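Local coordinates for protein DNA polymerase III, beta subunit (Thermotoga maritima, PDB 1VPK) that forms a ring-shaped head-to-tail homodimer around DNA and probably tethers DNA polymerases and other proteins to it, making synthesis processive, at residues K39-F45 with C57-L61; D60-V65 with S206-E212; R79-P83 with I119-A124; I137-T143 with P223-Y229; R257-E261 with Y368-V372. All coordinates share one frame; numbering follows the deposited sequence.

Contact 1 (K39-F45 with C57-L61)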
# COMPACT_ATOMS: atom_id res chain seq x y z
N LYS A 39 -28.88 1.35 -10.00
CA LYS A 39 -28.57 1.31 -11.41
C LYS A 39 -27.14 0.77 -11.62
O LYS A 39 -26.15 1.53 -11.71
CB LYS A 39 -28.85 2.69 -12.04
CG LYS A 39 -30.37 2.97 -12.21
CD LYS A 39 -30.71 4.43 -12.64
CE LYS A 39 -31.26 5.30 -11.48
NZ LYS A 39 -32.45 6.13 -11.87
N PRO A 40 -27.00 -0.57 -11.64
CA PRO A 40 -25.84 -1.27 -12.16
C PRO A 40 -25.45 -0.76 -13.57
O PRO A 40 -24.30 -0.72 -13.93
CB PRO A 40 -26.33 -2.72 -12.23
CG PRO A 40 -27.25 -2.83 -11.15
CD PRO A 40 -27.98 -1.52 -11.09
N ILE A 41 -26.45 -0.37 -14.34
CA ILE A 41 -26.27 0.30 -15.60
C ILE A 41 -25.40 1.56 -15.51
O ILE A 41 -24.54 1.79 -16.38
CB ILE A 41 -27.65 0.69 -16.19
CG1 ILE A 41 -27.46 1.48 -17.48
CG2 ILE A 41 -28.46 1.52 -15.23
CD1 ILE A 41 -28.51 1.17 -18.47
N LEU A 42 -25.59 2.34 -14.44
CA LEU A 42 -24.77 3.52 -14.20
C LEU A 42 -23.38 3.23 -13.62
O LEU A 42 -22.56 4.16 -13.53
CB LEU A 42 -25.51 4.52 -13.35
CG LEU A 42 -26.86 4.99 -13.92
CD1 LEU A 42 -27.39 6.20 -13.15
CD2 LEU A 42 -26.75 5.38 -15.36
N ALA A 43 -23.10 1.97 -13.32
CA ALA A 43 -21.76 1.55 -12.96
C ALA A 43 -21.00 1.11 -14.21
O ALA A 43 -19.84 0.63 -14.13
CB ALA A 43 -21.84 0.43 -11.88
N GLY A 44 -21.65 1.28 -15.39
CA GLY A 44 -21.02 1.04 -16.67
C GLY A 44 -20.81 2.29 -17.52
O GLY A 44 -21.43 3.35 -17.27
N PHE A 45 -19.91 2.16 -18.52
CA PHE A 45 -19.69 3.19 -19.53
C PHE A 45 -20.68 3.03 -20.66
O PHE A 45 -20.87 1.91 -21.18
CB PHE A 45 -18.29 3.09 -20.17
CG PHE A 45 -17.19 3.30 -19.22
CD1 PHE A 45 -16.84 4.58 -18.84
CD2 PHE A 45 -16.47 2.24 -18.73
CE1 PHE A 45 -15.79 4.81 -17.95
CE2 PHE A 45 -15.43 2.44 -17.81
CZ PHE A 45 -15.12 3.73 -17.40
N CYS A 57 -19.30 7.63 -22.37
CA CYS A 57 -19.94 8.42 -21.29
C CYS A 57 -20.01 7.67 -19.96
O CYS A 57 -20.02 6.42 -19.91
CB CYS A 57 -21.34 8.84 -21.68
SG CYS A 57 -21.44 9.73 -23.26
N ALA A 58 -20.09 8.43 -18.88
CA ALA A 58 -20.37 7.86 -17.56
C ALA A 58 -21.16 8.90 -16.78
O ALA A 58 -20.95 10.12 -16.96
CB ALA A 58 -19.11 7.58 -16.87
N THR A 59 -22.08 8.43 -15.95
CA THR A 59 -22.77 9.32 -15.04
C THR A 59 -23.24 8.54 -13.82
O THR A 59 -23.54 7.35 -13.90
CB THR A 59 -23.97 9.99 -15.72
OG1 THR A 59 -24.50 11.01 -14.86
CG2 THR A 59 -25.12 8.98 -16.02
N ASP A 60 -23.38 9.27 -12.73
CA ASP A 60 -24.15 8.84 -11.57
C ASP A 60 -25.36 9.72 -11.33
O ASP A 60 -25.91 9.72 -10.26
CB ASP A 60 -23.27 8.87 -10.34
CG ASP A 60 -22.77 10.26 -9.99
OD1 ASP A 60 -23.27 11.26 -10.53
OD2 ASP A 60 -21.86 10.34 -9.13
N LEU A 61 -25.80 10.46 -12.33
CA LEU A 61 -26.94 11.38 -12.23
C LEU A 61 -26.66 12.71 -11.53
O LEU A 61 -27.48 13.64 -11.59
CB LEU A 61 -28.19 10.71 -11.61
CG LEU A 61 -28.70 9.38 -12.23
CD1 LEU A 61 -30.02 9.06 -11.65
CD2 LEU A 61 -28.81 9.49 -13.73
O HOH W 1 -22.22 5.60 -15.93

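Contact 2 (D60-V65 with S206-E212)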
# COMPACT_ATOMS: atom_id res chain seq x y z
N ASP A 60 -23.38 9.27 -12.73
CA ASP A 60 -24.15 8.84 -11.57
C ASP A 60 -25.36 9.72 -11.33
O ASP A 60 -25.91 9.72 -10.26
CB ASP A 60 -23.27 8.87 -10.34
CG ASP A 60 -22.77 10.26 -9.99
OD1 ASP A 60 -23.27 11.26 -10.53
OD2 ASP A 60 -21.86 10.34 -9.13
N LEU A 61 -25.80 10.46 -12.33
CA LEU A 61 -26.94 11.38 -12.23
C LEU A 61 -26.66 12.71 -11.53
O LEU A 61 -27.48 13.64 -11.59
CB LEU A 61 -28.19 10.71 -11.61
CG LEU A 61 -28.70 9.38 -12.23
CD1 LEU A 61 -30.02 9.06 -11.65
CD2 LEU A 61 -28.81 9.49 -13.73
N GLU A 62 -25.51 12.84 -10.86
CA GLU A 62 -25.08 14.14 -10.33
C GLU A 62 -23.92 14.69 -11.17
O GLU A 62 -23.92 15.88 -11.47
CB GLU A 62 -24.68 14.03 -8.85
CG GLU A 62 -23.85 15.24 -8.35
CD GLU A 62 -23.46 15.11 -6.88
OE1 GLU A 62 -22.57 14.25 -6.58
OE2 GLU A 62 -24.06 15.87 -6.06
N THR A 63 -22.96 13.83 -11.53
CA THR A 63 -21.87 14.16 -12.47
C THR A 63 -22.06 13.33 -13.77
O THR A 63 -22.39 12.14 -13.71
CB THR A 63 -20.47 13.84 -11.84
OG1 THR A 63 -20.32 14.42 -10.55
CG2 THR A 63 -19.29 14.29 -12.79
N GLY A 64 -21.89 13.95 -14.93
CA GLY A 64 -21.92 13.28 -16.23
C GLY A 64 -20.73 13.69 -17.06
O GLY A 64 -20.29 14.88 -17.03
N VAL A 65 -20.15 12.73 -17.76
CA VAL A 65 -18.99 12.98 -18.60
C VAL A 65 -19.28 12.42 -19.96
O VAL A 65 -19.72 11.27 -20.06
CB VAL A 65 -17.77 12.24 -18.11
CG1 VAL A 65 -16.57 12.48 -19.09
CG2 VAL A 65 -17.40 12.69 -16.73
N SER A 206 -20.04 18.72 -5.06
CA SER A 206 -19.89 17.56 -4.17
C SER A 206 -18.48 17.02 -4.24
O SER A 206 -17.74 17.26 -5.22
CB SER A 206 -20.88 16.42 -4.52
OG SER A 206 -20.45 15.65 -5.67
N LEU A 207 -18.08 16.26 -3.22
CA LEU A 207 -16.77 15.67 -3.22
C LEU A 207 -16.60 14.70 -4.38
O LEU A 207 -15.56 14.71 -5.04
CB LEU A 207 -16.50 14.98 -1.88
CG LEU A 207 -15.11 14.36 -1.67
CD1 LEU A 207 -14.00 15.34 -1.96
CD2 LEU A 207 -15.05 13.87 -0.27
N LYS A 208 -17.63 13.90 -4.66
CA LYS A 208 -17.60 12.99 -5.80
C LYS A 208 -17.40 13.75 -7.14
O LYS A 208 -16.61 13.34 -7.98
CB LYS A 208 -18.81 12.05 -5.85
CG LYS A 208 -18.74 11.12 -7.08
CD LYS A 208 -18.99 9.67 -6.85
CE LYS A 208 -19.05 8.92 -8.21
NZ LYS A 208 -20.23 8.09 -8.31
N SER A 209 -18.07 14.89 -7.30
CA SER A 209 -17.93 15.70 -8.50
C SER A 209 -16.50 16.23 -8.62
O SER A 209 -15.90 16.18 -9.67
CB SER A 209 -18.92 16.86 -8.50
OG SER A 209 -20.24 16.44 -8.78
N MET A 210 -15.96 16.67 -7.49
CA MET A 210 -14.61 17.22 -7.41
C MET A 210 -13.47 16.26 -7.68
O MET A 210 -12.47 16.67 -8.26
CB MET A 210 -14.43 17.90 -6.04
CG MET A 210 -15.26 19.18 -5.93
SD MET A 210 -14.86 20.42 -7.17
CE MET A 210 -13.12 20.83 -6.85
N LYS A 211 -13.66 15.00 -7.30
CA LYS A 211 -12.74 13.93 -7.66
C LYS A 211 -12.73 13.65 -9.18
O LYS A 211 -11.69 13.29 -9.77
CB LYS A 211 -13.08 12.68 -6.85
CG LYS A 211 -12.72 12.87 -5.35
CD LYS A 211 -12.94 11.60 -4.53
CE LYS A 211 -12.81 11.76 -2.95
NZ LYS A 211 -13.73 10.74 -2.25
N GLU A 212 -13.87 13.85 -9.82
CA GLU A 212 -13.91 13.75 -11.26
C GLU A 212 -13.20 14.98 -11.85
O GLU A 212 -12.47 14.84 -12.81
CB GLU A 212 -15.34 13.57 -11.80
CG GLU A 212 -15.45 13.58 -13.31
CD GLU A 212 -14.56 12.58 -14.06
OE1 GLU A 212 -14.05 11.57 -13.52
OE2 GLU A 212 -14.44 12.77 -15.28

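Contact 3 (R79-P83 with I119-A124)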
# COMPACT_ATOMS: atom_id res chain seq x y z
N ARG A 79 -25.11 1.66 -29.61
CA ARG A 79 -25.26 2.39 -28.32
C ARG A 79 -25.47 1.28 -27.29
O ARG A 79 -26.45 0.54 -27.39
CB ARG A 79 -26.45 3.37 -28.35
CG ARG A 79 -26.49 4.36 -27.20
CD ARG A 79 -27.68 5.44 -27.32
NE ARG A 79 -27.50 6.53 -26.31
CZ ARG A 79 -28.02 6.54 -25.08
NH1 ARG A 79 -28.76 5.53 -24.65
NH2 ARG A 79 -27.77 7.53 -24.24
N PHE A 80 -24.54 1.11 -26.35
CA PHE A 80 -24.63 0.02 -25.36
C PHE A 80 -23.80 0.41 -24.16
O PHE A 80 -23.03 1.39 -24.19
CB PHE A 80 -24.14 -1.32 -25.97
CG PHE A 80 -22.73 -1.25 -26.50
CD1 PHE A 80 -21.63 -1.51 -25.69
CD2 PHE A 80 -22.50 -0.87 -27.81
CE1 PHE A 80 -20.34 -1.38 -26.18
CE2 PHE A 80 -21.22 -0.79 -28.31
CZ PHE A 80 -20.15 -1.04 -27.51
N VAL A 81 -23.94 -0.36 -23.08
CA VAL A 81 -23.21 -0.09 -21.86
C VAL A 81 -22.31 -1.31 -21.60
O VAL A 81 -22.71 -2.46 -21.88
CB VAL A 81 -24.18 0.22 -20.71
CG1 VAL A 81 -23.49 0.48 -19.39
CG2 VAL A 81 -25.05 1.44 -21.09
N VAL A 82 -21.11 -1.05 -21.12
CA VAL A 82 -20.20 -2.09 -20.69
C VAL A 82 -19.76 -1.88 -19.22
O VAL A 82 -19.58 -0.75 -18.77
CB VAL A 82 -18.97 -2.20 -21.64
CG1 VAL A 82 -19.33 -3.13 -22.82
CG2 VAL A 82 -18.50 -0.88 -22.10
N PRO A 83 -19.50 -2.98 -18.50
CA PRO A 83 -19.26 -2.85 -17.06
C PRO A 83 -17.99 -2.04 -16.80
O PRO A 83 -16.98 -2.25 -17.46
CB PRO A 83 -19.14 -4.30 -16.56
CG PRO A 83 -19.00 -5.17 -17.76
CD PRO A 83 -19.32 -4.37 -18.98
N ILE A 119 -16.48 -8.87 -24.08
CA ILE A 119 -17.14 -8.36 -22.87
C ILE A 119 -18.64 -8.26 -23.16
O ILE A 119 -19.04 -7.63 -24.11
CB ILE A 119 -16.56 -6.97 -22.48
CG1 ILE A 119 -15.02 -7.02 -22.36
CG2 ILE A 119 -17.14 -6.47 -21.20
CD1 ILE A 119 -14.50 -7.95 -21.26
N THR A 120 -19.46 -8.91 -22.35
CA THR A 120 -20.91 -8.86 -22.48
C THR A 120 -21.45 -7.39 -22.30
O THR A 120 -21.01 -6.59 -21.45
CB THR A 120 -21.49 -10.00 -21.56
OG1 THR A 120 -20.59 -10.23 -20.46
CG2 THR A 120 -21.51 -11.30 -22.31
N THR A 121 -22.27 -6.97 -23.25
CA THR A 121 -22.80 -5.61 -23.19
C THR A 121 -24.12 -5.60 -22.44
O THR A 121 -24.80 -6.63 -22.38
CB THR A 121 -23.04 -5.05 -24.62
OG1 THR A 121 -24.02 -5.85 -25.29
CG2 THR A 121 -21.75 -5.08 -25.38
N MET A 122 -24.49 -4.43 -21.94
CA MET A 122 -25.80 -4.14 -21.34
C MET A 122 -26.60 -3.10 -22.16
O MET A 122 -26.03 -2.31 -22.94
CB MET A 122 -25.61 -3.50 -19.96
CG MET A 122 -25.34 -4.44 -18.78
SD MET A 122 -24.60 -3.50 -17.39
CE MET A 122 -22.93 -3.63 -17.99
N PRO A 123 -27.92 -3.06 -21.98
CA PRO A 123 -28.79 -2.13 -22.69
C PRO A 123 -28.53 -0.74 -22.32
O PRO A 123 -28.23 -0.45 -21.16
CB PRO A 123 -30.19 -2.52 -22.18
CG PRO A 123 -30.04 -3.90 -21.74
CD PRO A 123 -28.72 -3.96 -21.12
N ALA A 124 -28.59 0.17 -23.29
CA ALA A 124 -28.35 1.58 -22.99
C ALA A 124 -29.65 2.38 -22.93
O ALA A 124 -29.61 3.56 -22.70
CB ALA A 124 -27.42 2.20 -24.02
O HOH W 2 -28.40 -0.89 -26.00

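Contact 4 (I137-T143 with P223-Y229)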
# COMPACT_ATOMS: atom_id res chain seq x y z
N ILE A 137 -22.34 32.09 -16.36
CA ILE A 137 -21.07 32.73 -16.02
C ILE A 137 -20.00 31.78 -16.56
O ILE A 137 -20.14 30.56 -16.40
CB ILE A 137 -21.02 32.91 -14.48
CG1 ILE A 137 -21.76 34.19 -14.11
CG2 ILE A 137 -19.60 32.88 -13.90
CD1 ILE A 137 -22.90 33.97 -13.13
N THR A 138 -19.01 32.31 -17.25
CA THR A 138 -17.96 31.48 -17.82
C THR A 138 -16.56 32.11 -17.68
O THR A 138 -16.40 33.35 -17.63
CB THR A 138 -18.27 31.09 -19.31
OG1 THR A 138 -17.31 30.14 -19.76
CG2 THR A 138 -18.24 32.25 -20.21
N PHE A 139 -15.56 31.24 -17.53
CA PHE A 139 -14.16 31.66 -17.51
C PHE A 139 -13.23 30.54 -17.96
O PHE A 139 -13.57 29.37 -17.89
CB PHE A 139 -13.76 32.20 -16.13
CG PHE A 139 -13.90 31.20 -15.03
CD1 PHE A 139 -15.12 31.05 -14.37
CD2 PHE A 139 -12.82 30.39 -14.65
CE1 PHE A 139 -15.27 30.10 -13.37
CE2 PHE A 139 -12.97 29.43 -13.63
CZ PHE A 139 -14.19 29.29 -13.00
N GLU A 140 -12.08 30.92 -18.46
CA GLU A 140 -11.02 29.97 -18.73
C GLU A 140 -10.03 29.98 -17.57
O GLU A 140 -9.80 31.02 -16.97
CB GLU A 140 -10.29 30.32 -20.04
CG GLU A 140 -11.00 29.78 -21.29
CD GLU A 140 -10.09 29.68 -22.50
OE1 GLU A 140 -9.21 30.56 -22.72
OE2 GLU A 140 -10.27 28.71 -23.27
N VAL A 141 -9.46 28.82 -17.23
CA VAL A 141 -8.34 28.81 -16.27
C VAL A 141 -7.21 27.86 -16.70
O VAL A 141 -7.45 26.83 -17.35
CB VAL A 141 -8.84 28.54 -14.79
CG1 VAL A 141 -9.57 27.30 -14.69
CG2 VAL A 141 -7.68 28.59 -13.78
N ASP A 142 -5.98 28.25 -16.37
CA ASP A 142 -4.80 27.42 -16.63
C ASP A 142 -5.03 26.05 -15.93
O ASP A 142 -5.45 25.97 -14.80
CB ASP A 142 -3.52 28.20 -16.19
CG ASP A 142 -2.23 27.37 -16.29
OD1 ASP A 142 -2.11 26.34 -15.57
OD2 ASP A 142 -1.32 27.77 -17.08
N THR A 143 -4.85 24.97 -16.68
CA THR A 143 -5.17 23.64 -16.22
C THR A 143 -4.37 23.26 -14.98
O THR A 143 -4.94 22.83 -13.99
CB THR A 143 -4.89 22.66 -17.35
OG1 THR A 143 -5.55 23.15 -18.53
CG2 THR A 143 -5.40 21.32 -17.04
N PRO A 223 -3.57 23.23 -22.22
CA PRO A 223 -3.03 24.33 -21.37
C PRO A 223 -4.05 25.05 -20.47
O PRO A 223 -3.72 25.47 -19.36
CB PRO A 223 -2.43 25.32 -22.39
CG PRO A 223 -2.22 24.53 -23.59
CD PRO A 223 -3.34 23.53 -23.64
N THR A 224 -5.26 25.20 -20.96
CA THR A 224 -6.34 25.79 -20.19
C THR A 224 -7.62 24.99 -20.33
O THR A 224 -7.75 24.20 -21.25
CB THR A 224 -6.66 27.20 -20.67
OG1 THR A 224 -7.06 27.14 -22.04
CG2 THR A 224 -5.46 28.07 -20.57
N ILE A 225 -8.54 25.18 -19.40
CA ILE A 225 -9.86 24.53 -19.44
C ILE A 225 -10.96 25.59 -19.23
O ILE A 225 -10.71 26.67 -18.67
CB ILE A 225 -10.04 23.44 -18.37
CG1 ILE A 225 -9.87 23.99 -16.95
CG2 ILE A 225 -9.10 22.28 -18.61
CD1 ILE A 225 -11.17 24.52 -16.36
N THR A 226 -12.18 25.27 -19.66
CA THR A 226 -13.31 26.20 -19.53
C THR A 226 -14.31 25.73 -18.49
O THR A 226 -14.65 24.56 -18.43
CB THR A 226 -14.08 26.33 -20.87
OG1 THR A 226 -13.18 26.79 -21.88
CG2 THR A 226 -15.22 27.32 -20.72
N VAL A 227 -14.81 26.69 -17.70
CA VAL A 227 -15.82 26.43 -16.66
C VAL A 227 -17.00 27.31 -16.95
O VAL A 227 -16.82 28.47 -17.21
CB VAL A 227 -15.29 26.82 -15.29
CG1 VAL A 227 -16.39 26.70 -14.21
CG2 VAL A 227 -14.03 25.94 -14.95
N ARG A 228 -18.20 26.76 -16.90
CA ARG A 228 -19.45 27.53 -17.07
C ARG A 228 -20.46 27.14 -16.01
O ARG A 228 -20.68 25.94 -15.73
CB ARG A 228 -20.07 27.32 -18.45
CG ARG A 228 -21.24 28.30 -18.76
CD ARG A 228 -21.68 28.21 -20.24
NE ARG A 228 -22.09 26.85 -20.59
CZ ARG A 228 -21.33 25.93 -21.20
NH1 ARG A 228 -20.06 26.18 -21.54
NH2 ARG A 228 -21.83 24.71 -21.44
N TYR A 229 -21.10 28.14 -15.43
CA TYR A 229 -22.06 27.94 -14.38
C TYR A 229 -23.36 28.59 -14.78
O TYR A 229 -23.38 29.78 -15.13
CB TYR A 229 -21.52 28.56 -13.09
CG TYR A 229 -22.50 28.66 -11.93
CD1 TYR A 229 -23.11 27.55 -11.43
CD2 TYR A 229 -22.77 29.89 -11.30
CE1 TYR A 229 -24.01 27.61 -10.37
CE2 TYR A 229 -23.67 29.96 -10.19
CZ TYR A 229 -24.27 28.80 -9.74
OH TYR A 229 -25.16 28.79 -8.68
O HOH W 3 -18.37 28.82 -21.95
O HOH W 4 -1.73 24.35 -17.85

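Contact 5 (R257-E261 with Y368-V372)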
# COMPACT_ATOMS: atom_id res chain seq x y z
N ARG A 257 -16.04 33.19 9.57
CA ARG A 257 -16.09 33.34 11.03
C ARG A 257 -15.10 32.46 11.81
O ARG A 257 -14.87 32.70 12.97
CB ARG A 257 -17.50 33.04 11.53
CG ARG A 257 -18.59 33.97 11.00
CD ARG A 257 -19.85 33.20 10.92
NE ARG A 257 -21.06 33.98 10.73
CZ ARG A 257 -21.73 34.55 11.73
NH1 ARG A 257 -21.32 34.46 13.01
NH2 ARG A 257 -22.83 35.25 11.45
N VAL A 258 -14.53 31.43 11.19
CA VAL A 258 -13.48 30.68 11.88
C VAL A 258 -12.07 31.10 11.48
O VAL A 258 -11.08 30.53 11.97
CB VAL A 258 -13.67 29.16 11.68
CG1 VAL A 258 -15.12 28.79 11.93
CG2 VAL A 258 -13.21 28.67 10.25
N ILE A 259 -11.96 32.02 10.53
CA ILE A 259 -10.65 32.53 10.15
C ILE A 259 -10.39 33.76 11.01
O ILE A 259 -11.00 34.79 10.80
CB ILE A 259 -10.61 32.89 8.67
CG1 ILE A 259 -10.95 31.65 7.84
CG2 ILE A 259 -9.25 33.49 8.28
CD1 ILE A 259 -11.06 31.93 6.41
N PRO A 260 -9.51 33.65 12.03
CA PRO A 260 -9.26 34.80 12.89
C PRO A 260 -8.65 35.98 12.17
O PRO A 260 -7.97 35.81 11.17
CB PRO A 260 -8.28 34.25 13.93
CG PRO A 260 -8.57 32.76 13.95
CD PRO A 260 -8.75 32.47 12.48
N GLU A 261 -8.95 37.19 12.66
CA GLU A 261 -8.46 38.40 12.01
C GLU A 261 -7.16 38.89 12.64
O GLU A 261 -6.42 39.67 12.01
CB GLU A 261 -9.52 39.51 12.03
CG GLU A 261 -10.45 39.51 10.82
CD GLU A 261 -11.57 38.51 10.92
OE1 GLU A 261 -12.40 38.62 11.85
OE2 GLU A 261 -11.64 37.61 10.04
N TYR A 368 -2.88 30.79 0.10
CA TYR A 368 -3.12 29.47 0.68
C TYR A 368 -3.15 29.51 2.20
O TYR A 368 -2.21 30.04 2.82
CB TYR A 368 -2.07 28.47 0.19
CG TYR A 368 -2.19 28.26 -1.30
CD1 TYR A 368 -1.53 29.09 -2.20
CD2 TYR A 368 -3.04 27.28 -1.80
CE1 TYR A 368 -1.69 28.93 -3.57
CE2 TYR A 368 -3.19 27.11 -3.17
CZ TYR A 368 -2.52 27.94 -4.04
OH TYR A 368 -2.67 27.76 -5.38
N LEU A 369 -4.21 28.98 2.81
CA LEU A 369 -4.27 28.95 4.26
C LEU A 369 -5.16 27.83 4.79
O LEU A 369 -6.11 27.35 4.11
CB LEU A 369 -4.71 30.28 4.85
CG LEU A 369 -6.17 30.72 4.84
CD1 LEU A 369 -6.99 30.06 5.93
CD2 LEU A 369 -6.20 32.18 5.03
N TYR A 370 -4.82 27.40 5.99
CA TYR A 370 -5.45 26.25 6.64
C TYR A 370 -5.86 26.64 8.02
O TYR A 370 -5.15 27.33 8.67
CB TYR A 370 -4.48 25.05 6.68
CG TYR A 370 -4.08 24.69 5.28
CD1 TYR A 370 -4.87 23.86 4.51
CD2 TYR A 370 -2.94 25.26 4.69
CE1 TYR A 370 -4.52 23.56 3.16
CE2 TYR A 370 -2.58 24.96 3.37
CZ TYR A 370 -3.38 24.14 2.62
OH TYR A 370 -3.05 23.82 1.34
N ILE A 371 -7.00 26.14 8.47
CA ILE A 371 -7.52 26.38 9.84
C ILE A 371 -7.71 24.98 10.47
O ILE A 371 -8.21 24.04 9.80
CB ILE A 371 -8.89 27.12 9.82
CG1 ILE A 371 -8.80 28.47 9.07
CG2 ILE A 371 -9.44 27.28 11.25
CD1 ILE A 371 -8.04 29.50 9.80
N VAL A 372 -7.23 24.82 11.71
CA VAL A 372 -7.49 23.64 12.53
C VAL A 372 -8.09 24.11 13.86
O VAL A 372 -7.58 25.03 14.49
CB VAL A 372 -6.21 22.79 12.76
CG1 VAL A 372 -6.56 21.44 13.39
CG2 VAL A 372 -5.49 22.50 11.44

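Contact 1 (K39-F45 with C57-L61)
Phe-45 and Ala-58 run close, CA to CA 5.1 Å, and the backbones then drift apart until Leu-42 CA lies 6.0 Å from Asp-60 CA, no hydrogen bond joining 39-45 directly to 57-61. This is the open end of the beta hairpin formed by strands 44-50 and 53-59, entered through a 3-10 turn at 41-43. A water fills in for the missing strand bonds: it accepts from Thr-59 N at 2.8 Å and faces the carbonyl oxygens of Leu-42 and Gly-44. Beyond it the side chains take over. Leu-42 has CG anti to its carbonyl carbon (chi1 -57°), which carries CD2 alongside Thr-59 CG2 and sets CD1 against CG and CD2 of Leu-61; the two leucines cross at about a right angle, CD1 of Leu-42 being 3.6 Å from CG of Leu-61. The bent chain of Lys-39 lays CE and NZ across Leu-61 CD1. Leu-61 is itself held by an ST turn, its N donating to Thr-59 OG1 at 2.9 Å, while that hydroxyl also bonds Thr-63 O. At the other end the Phe-45 ring packs among helices 19-29 and 87-91, touching Ile-26 and Ile-87, and meets Ala-58 CB obliquely. Cys-57 O lies at the ring edge, near its plane, and also takes a CA-H...O contact from Phe-45 CA at 3.3 Å.

Contact 2 (D60-V65 with S206-E212)
Asp-60 places CG between its own N and carbonyl carbon (chi1 63°), turning the carboxylate toward Lys-208, whose chain leaves the helix with CG anti to N and bends at chi2 and chi4 to bring NZ to Asp-60 OD2 at 2.9 Å. This salt bridge uses the anti lone pair of OD2; NZ also donates to Leu-33 O. The other oxygen, OD1, is gripped by Glu-62 N and Thr-63 N, each at 2.8 Å, in an Asx turn and Asx motif. An alanine in place of Asp-60 removes the salt bridge and both OD1 bonds, and the turn 60-63 would probably lose its internal brace, with Lys-208 left without its carboxylate mate. The extended Glu-62 receives Ser-206 OG on OE1 at 2.7 Å, from 61° above the carboxylate plane. Ser-206 OG in turn accepts from Ser-209 N at 3.0 Å, so the acid probably steadies the capping serine. Thr-63 OG1 and Ser-209 OG meet at 2.7 Å, and Thr-63 CG2 rests on Glu-212 CG. The axes of strand 63-65 and helix 207-212 approach to 9.3 Å. The result is an N-capped helix of the central domain fastened to a strand of the N-terminal domain, where strands 63-68 and 241-246 carry one sheet across both.

Contact 3 (R79-P83 with I119-A124)
Val-81 and Met-122 face each other as a single antiparallel hydrogen-bonded pair: Val-81 N donates to Met-122 O at 2.9 Å, and Met-122 N to Val-81 O at 2.7 Å and nearly straight (174°). The Met-122 side chain bends at chi3 (-86°), which curls CE back against the start of Pro-83, 3.5 Å from its N, with the ring carbon CD close behind. Val-81 directs CG2 toward Pro-123 and Ala-124, meeting Ala-124 CB at 3.8 Å and lying near Pro-123 O. On the other flank Thr-121 turns its methyl toward two neighbours: CG2 reaches CD1 of the Phe-80 ring obliquely at 3.6 Å and touches Val-82 CG1, while its OG1 bonds Asp-106 O. Ile-119 CG2 slants across Pro-83 CD at 3.8 Å. At the far end Arg-79 stretches out from CG to NE beside Ala-124 CB, and NH1 makes a weak, bent bond to Ala-124 O at the guanidinium edge; NH2 holds Phe-127 O. A water links the backbones there, donating to Arg-79 O and accepting from Ala-124 N. Phe-80, Val-82 and Thr-121 all pack on Leu-108 of strand 107-112, and strand 78-83 pairs with strand 44-50. Ile-119 joins an antiparallel strand of the second subunit, whose Tyr-310 packs on Pro-83, so this contact adjoins the dimer interface of the ring.

Contact 4 (I137-T143 with P223-Y229)
Ile-137, Phe-139 and Val-141 pair with Tyr-229, Val-227 and Ile-225 through backbone hydrogen bonds, two to each pair, with N-to-O distances of 2.8 to 3.1 Å. The strands are antiparallel, 151° between their directions. One more backbone bond, Thr-143 N to Pro-223 O at 3.0 Å, extends the pairing past the strand. Apolar contacts share the face of these six residues. Phe-139, with CG between its N and carbonyl carbon (chi1 60°), folds its ring over Val-227: CB of Val-227 lies 3.9 Å from the ring centroid, a CH-pi contact. Val-141 lies alongside Ile-225, CG1 to CD1 3.6 Å, and both reach Leu-146 of helix 143-153. The pair forms the central-domain edge of an antiparallel sheet shared with the N-terminal domain, strand 137-142 being outermost within this chain and strand 233-237 continuing beyond 224-229. Polar contacts occupy the face of Thr-138, Glu-140, Thr-226 and Arg-228. A water binds Thr-138 OG1 and accepts from Arg-228 NH1 at the guanidinium edge, in its plane, while NH2 holds Ala-133 O. At the strand end, Asp-142 OD1 caps helix 143-153 through Leu-145 N, and a second water donates to this OD1 and, at 2.7 Å, to Pro-223 O.

Contact 5 (R257-E261 with Y368-V372)
Val-258 O, a polar atom in an otherwise apolar contact, is flanked by two branches of Ile-371, with CG2 at 3.7 Å and CD1 at 3.9 Å; no hydrogen bond passes between 257-261 and 368-372. Ile-371 has CG1 anti to its carbonyl carbon (chi1 -57°) and bends again at chi2 (-71°), which folds CD1 up against the loop. There CD1 reaches Pro-260 CD at 4.1 Å. Its CG1 crosses the Ile-259 side chain at about a right angle, CG1 to CG1 4.0 Å, while its CG2 slants past Val-258 CG2. Ile-259 CD1 also comes to Leu-369 CD1 at 4.5 Å. With an alanine in place of Ile-371 the CG1, CG2 and CD1 contacts go, and Val-258, Ile-259 and Pro-260 would probably be left poorly packed against the strand. Leu-369 and Ile-371 alternate with Tyr-370 and Val-372, which pack on helix 332-341. The contact thus lays the linker loop ahead of strand 265-270 over the sheet shared by the central and C-terminal domains, where strand 368-372 pairs with strand 187-194. Its position is consistent with its forming part of the hydrophobic site between these domains that, in bacterial beta subunits, receives short peptide motifs of polymerases and other partners.

In the fold
Contacts 1, 2, 3 and 4 all reach one eight-stranded antiparallel sheet that passes from the N-terminal into the central domain. Contact 3 lies at its 78-83 edge and contact 4 at its 137-142 edge, with centres about 33 Å apart; contacts 1 and 2 fall between. Contact 1 touches both contact 3 and contact 2, each centre about 11 Å away, and shares Asp-60 and Leu-61 with contact 2. Along the chain contact 2 encloses contact 3 and interleaves with contact 4; its two segments come from the N-terminal and central domains, which it ties together. Contact 5 comes last, on the sheet shared by the central and C-terminal domains, about 48 Å from contact 3 between centres. Successive domains joined by shared sheets form each half of the dimeric ring.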